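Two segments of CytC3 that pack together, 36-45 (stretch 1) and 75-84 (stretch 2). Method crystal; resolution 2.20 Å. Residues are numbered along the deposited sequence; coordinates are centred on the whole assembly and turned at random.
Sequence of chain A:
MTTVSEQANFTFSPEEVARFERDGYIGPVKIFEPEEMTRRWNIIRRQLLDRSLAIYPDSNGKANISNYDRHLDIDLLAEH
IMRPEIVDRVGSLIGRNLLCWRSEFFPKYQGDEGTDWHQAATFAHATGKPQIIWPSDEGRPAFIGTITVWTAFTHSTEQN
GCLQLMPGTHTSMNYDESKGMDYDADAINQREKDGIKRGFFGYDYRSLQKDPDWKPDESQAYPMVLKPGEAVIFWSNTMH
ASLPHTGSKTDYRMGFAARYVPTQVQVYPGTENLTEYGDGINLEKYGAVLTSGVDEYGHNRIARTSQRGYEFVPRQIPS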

# COMPACT_ATOMS: atom_id res chain seq x y z
N GLU A 36 12.13 -16.63 2.03
CA GLU A 36 12.09 -16.01 0.71
C GLU A 36 11.92 -14.50 0.85
O GLU A 36 12.62 -13.74 0.19
CB GLU A 36 10.94 -16.62 -0.11
CG GLU A 36 10.69 -15.96 -1.47
CD GLU A 36 11.95 -15.87 -2.33
OE1 GLU A 36 12.88 -16.67 -2.12
OE2 GLU A 36 12.00 -15.00 -3.22
N MET A 37 11.01 -14.06 1.71
CA MET A 37 10.79 -12.63 1.90
C MET A 37 12.07 -12.01 2.43
O MET A 37 12.47 -10.92 2.00
CB MET A 37 9.67 -12.36 2.90
CG MET A 37 9.33 -10.87 3.06
SD MET A 37 8.44 -10.19 1.63
CE MET A 37 9.76 -9.42 0.70
N THR A 38 12.71 -12.70 3.37
CA THR A 38 13.94 -12.21 3.98
C THR A 38 15.02 -12.06 2.92
O THR A 38 15.74 -11.05 2.88
CB THR A 38 14.43 -13.15 5.12
OG1 THR A 38 13.57 -13.01 6.25
CG2 THR A 38 15.86 -12.82 5.54
N ARG A 39 15.13 -13.06 2.05
CA ARG A 39 16.12 -13.04 0.98
C ARG A 39 15.93 -11.78 0.12
O ARG A 39 16.89 -11.10 -0.21
CB ARG A 39 15.96 -14.28 0.11
CG ARG A 39 17.25 -14.77 -0.52
CD ARG A 39 17.01 -15.63 -1.77
NE ARG A 39 16.85 -14.81 -2.96
CZ ARG A 39 15.69 -14.56 -3.55
NH1 ARG A 39 14.58 -15.09 -3.06
NH2 ARG A 39 15.64 -13.78 -4.62
N ARG A 40 14.68 -11.49 -0.23
CA ARG A 40 14.35 -10.32 -1.06
C ARG A 40 14.65 -9.01 -0.34
O ARG A 40 15.26 -8.11 -0.90
CB ARG A 40 12.86 -10.35 -1.44
CG ARG A 40 12.53 -11.39 -2.49
CD ARG A 40 11.04 -11.65 -2.59
NE ARG A 40 10.77 -12.56 -3.71
CZ ARG A 40 10.49 -12.15 -4.94
NH1 ARG A 40 10.41 -10.86 -5.22
NH2 ARG A 40 10.31 -13.05 -5.91
N TRP A 41 14.20 -8.92 0.91
CA TRP A 41 14.41 -7.72 1.71
C TRP A 41 15.90 -7.46 1.89
O TRP A 41 16.33 -6.31 1.96
CB TRP A 41 13.74 -7.87 3.07
CG TRP A 41 14.03 -6.77 4.03
CD1 TRP A 41 14.37 -6.90 5.35
CD2 TRP A 41 13.99 -5.35 3.78
NE1 TRP A 41 14.55 -5.67 5.93
CE2 TRP A 41 14.33 -4.70 4.99
CE3 TRP A 41 13.71 -4.58 2.64
CZ2 TRP A 41 14.39 -3.30 5.10
CZ3 TRP A 41 13.77 -3.18 2.75
CH2 TRP A 41 14.11 -2.56 3.98
N ASN A 42 16.70 -8.53 1.96
CA ASN A 42 18.14 -8.37 2.13
C ASN A 42 18.68 -7.61 0.92
O ASN A 42 19.58 -6.78 1.04
CB ASN A 42 18.85 -9.72 2.27
CG ASN A 42 18.58 -10.39 3.61
OD1 ASN A 42 18.32 -9.73 4.62
ND2 ASN A 42 18.67 -11.72 3.64
N ILE A 43 18.14 -7.91 -0.25
CA ILE A 43 18.59 -7.24 -1.46
C ILE A 43 18.00 -5.83 -1.53
O ILE A 43 18.74 -4.84 -1.64
CB ILE A 43 18.19 -8.05 -2.72
CG1 ILE A 43 18.90 -9.41 -2.68
CG2 ILE A 43 18.57 -7.29 -3.98
CD1 ILE A 43 18.43 -10.41 -3.71
N ILE A 44 16.68 -5.75 -1.43
CA ILE A 44 15.94 -4.48 -1.49
C ILE A 44 16.51 -3.39 -0.58
O ILE A 44 16.63 -2.23 -0.98
CB ILE A 44 14.46 -4.69 -1.10
CG1 ILE A 44 13.79 -5.65 -2.08
CG2 ILE A 44 13.72 -3.35 -1.04
CD1 ILE A 44 12.38 -6.07 -1.68
N ARG A 45 16.85 -3.77 0.65
CA ARG A 45 17.37 -2.82 1.62
C ARG A 45 18.59 -2.09 1.07
O ARG A 45 18.71 -0.87 1.21
CB ARG A 45 17.71 -3.56 2.93
CG ARG A 45 17.77 -2.67 4.17
CD ARG A 45 19.17 -2.12 4.40
NE ARG A 45 20.16 -3.19 4.50
CZ ARG A 45 21.46 -2.98 4.64
NH1 ARG A 45 21.93 -1.74 4.70
NH2 ARG A 45 22.30 -4.00 4.66
N ASP A 75 13.42 -3.55 -9.28
CA ASP A 75 12.80 -4.76 -9.81
C ASP A 75 12.04 -5.62 -8.82
O ASP A 75 10.90 -5.99 -9.08
CB ASP A 75 13.84 -5.63 -10.53
CG ASP A 75 14.31 -5.02 -11.84
OD1 ASP A 75 13.50 -4.33 -12.48
OD2 ASP A 75 15.48 -5.23 -12.23
N LEU A 76 12.66 -5.96 -7.70
CA LEU A 76 12.01 -6.80 -6.69
C LEU A 76 10.74 -6.15 -6.13
O LEU A 76 9.82 -6.83 -5.67
CB LEU A 76 13.01 -7.10 -5.57
CG LEU A 76 13.54 -8.53 -5.39
CD1 LEU A 76 13.41 -9.35 -6.66
CD2 LEU A 76 14.98 -8.46 -4.92
N LEU A 77 10.70 -4.82 -6.15
CA LEU A 77 9.53 -4.10 -5.66
C LEU A 77 8.51 -4.02 -6.79
O LEU A 77 7.30 -4.04 -6.54
CB LEU A 77 9.93 -2.70 -5.19
CG LEU A 77 9.98 -2.44 -3.68
CD1 LEU A 77 10.36 -3.70 -2.90
CD2 LEU A 77 10.95 -1.30 -3.40
N ALA A 78 8.99 -3.94 -8.03
CA ALA A 78 8.10 -3.89 -9.19
C ALA A 78 7.34 -5.21 -9.22
O ALA A 78 6.13 -5.24 -9.46
CB ALA A 78 8.91 -3.71 -10.47
N GLU A 79 8.05 -6.29 -8.95
CA GLU A 79 7.45 -7.61 -8.94
C GLU A 79 6.50 -7.78 -7.76
O GLU A 79 5.43 -8.38 -7.88
CB GLU A 79 8.52 -8.69 -8.88
CG GLU A 79 7.96 -10.09 -8.85
CD GLU A 79 8.99 -11.14 -8.54
OE1 GLU A 79 10.19 -10.79 -8.48
OE2 GLU A 79 8.62 -12.31 -8.35
N HIS A 80 6.90 -7.26 -6.60
CA HIS A 80 6.07 -7.37 -5.40
C HIS A 80 4.66 -6.86 -5.62
O HIS A 80 3.69 -7.55 -5.30
CB HIS A 80 6.71 -6.62 -4.22
CG HIS A 80 6.17 -7.02 -2.89
ND1 HIS A 80 6.66 -8.10 -2.17
CD2 HIS A 80 5.13 -6.53 -2.16
CE1 HIS A 80 5.95 -8.25 -1.07
NE2 HIS A 80 5.02 -7.32 -1.03
N ILE A 81 4.51 -5.66 -6.17
CA ILE A 81 3.17 -5.10 -6.37
C ILE A 81 2.37 -5.83 -7.45
O ILE A 81 1.14 -5.71 -7.50
CB ILE A 81 3.22 -3.56 -6.67
CG1 ILE A 81 4.02 -3.28 -7.95
CG2 ILE A 81 3.87 -2.83 -5.50
CD1 ILE A 81 3.15 -3.15 -9.19
N MET A 82 3.06 -6.61 -8.28
CA MET A 82 2.42 -7.38 -9.36
C MET A 82 2.04 -8.80 -8.92
O MET A 82 1.30 -9.50 -9.61
CB MET A 82 3.37 -7.49 -10.56
CG MET A 82 3.56 -6.20 -11.36
SD MET A 82 2.00 -5.59 -12.05
CE MET A 82 1.83 -6.62 -13.54
N ARG A 83 2.55 -9.22 -7.77
CA ARG A 83 2.29 -10.57 -7.26
C ARG A 83 0.85 -11.07 -7.25
O ARG A 83 -0.05 -10.42 -6.73
CB ARG A 83 2.88 -10.69 -5.85
CG ARG A 83 4.32 -11.14 -5.85
CD ARG A 83 4.37 -12.63 -6.13
NE ARG A 83 5.64 -13.03 -6.70
CZ ARG A 83 6.07 -14.28 -6.76
NH1 ARG A 83 5.32 -15.26 -6.27
NH2 ARG A 83 7.25 -14.55 -7.30
N PRO A 84 0.62 -12.25 -7.85
CA PRO A 84 -0.72 -12.85 -7.91
C PRO A 84 -1.28 -13.01 -6.50
O PRO A 84 -2.48 -12.82 -6.27
CB PRO A 84 -0.45 -14.20 -8.58
CG PRO A 84 0.69 -13.89 -9.49
CD PRO A 84 1.59 -13.05 -8.63
O HOH W 1 9.46 -8.87 -3.55

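Leu 76 lies at the apolar centre of the contact, packed against Ile 43 and Ile 44 where the two helices of CytC3 cross; their helix axes run at 134° between N-to-C directions and are 10.2 Å apart at closest approach. The two stretches, 36-45 and 75-84, bury 412 Å² between them, both sides summed. The backbones come nearest at Ile 44 and Leu 76, whose CA atoms are 6.9 Å apart. Leu 76 points its CA-to-CB bond toward the first helix and gives up more area to the contact (99 Å²) than any other residue. Leu 76 CB lies 3.9 Å from Ile 44 CG1, while Leu 76 CD2 lies 3.9 Å from Ile 43 CG2, so the one leucine touches two consecutive isoleucines. Both isoleucines point toward the second helix with the same rotamer, m at chi1 and t at chi2; their hydrocarbon side chains have no polar atoms to satisfy, so they can pack against leucine without losing hydrogen bonds. Ile 44 is buried and adds a second contact, Ile 44 CD1 reaching Leu 77 CD1 at 3.3 Å, a tight approach for two methyl groups. The CA-to-CB bond of Leu 77 is directed sideways, but the end of its side chain comes nearer and allows this contact. Ile 43 is partly exposed and gives 18 Å².

One turn before Ile 44, Arg 40 carries the contact from apolar to polar. It is buried, points toward the second helix and gives 95 Å² to the interface. With chi2 and chi3 both t, its chain extends far enough to bring Arg 40 NH1 within 3.7 Å of Leu 76 CD1, so the leucine also packs against a charged group. The guanidinium is well supplied with partners. Arg 40 NE donates to Glu 36 OE2 at 2.8 Å, a salt bridge within the first helix. Across the interface, Arg 40 NH2 donates to Glu 79 OE2 at 3.1 Å, in a salt bridge with the carboxylate oxygen near the guanidinium plane; weak bonds run to Glu 79 OE1 from Arg 40 NH1 (3.3 Å) and Arg 40 NH2 (3.4 Å).

A water bridges the helices beside this salt bridge. It accepts from Arg 40 NH1 at 2.8 Å, donates to the backbone O of Leu 76 at 3.0 Å, and is hydrogen-bonded to His 80 ND1 at 3.2 Å, thus linking the two helices a second time through the same arginine. NE2 of His 80 is satisfied elsewhere in the structure. The imidazole also receives Met 37, whose SD lies 4.2 Å from His 80 CE1 in an oblique sulfur-aromatic contact; the flexible thioether starts sideways but its end comes nearer, and both residues are buried.

At the polar edge, Glu 79 extends with chi1 and chi2 both t and serves two arginines. Glu 79 OE2 also accepts from Arg 83 NH2 at 2.8 Å, a nearly linear bond (172°) within the second stretch. Arg 40 NH2 and Arg 83 NH2 are only 3.7 Å apart, a closeness of like charges offset by the carboxylate they share.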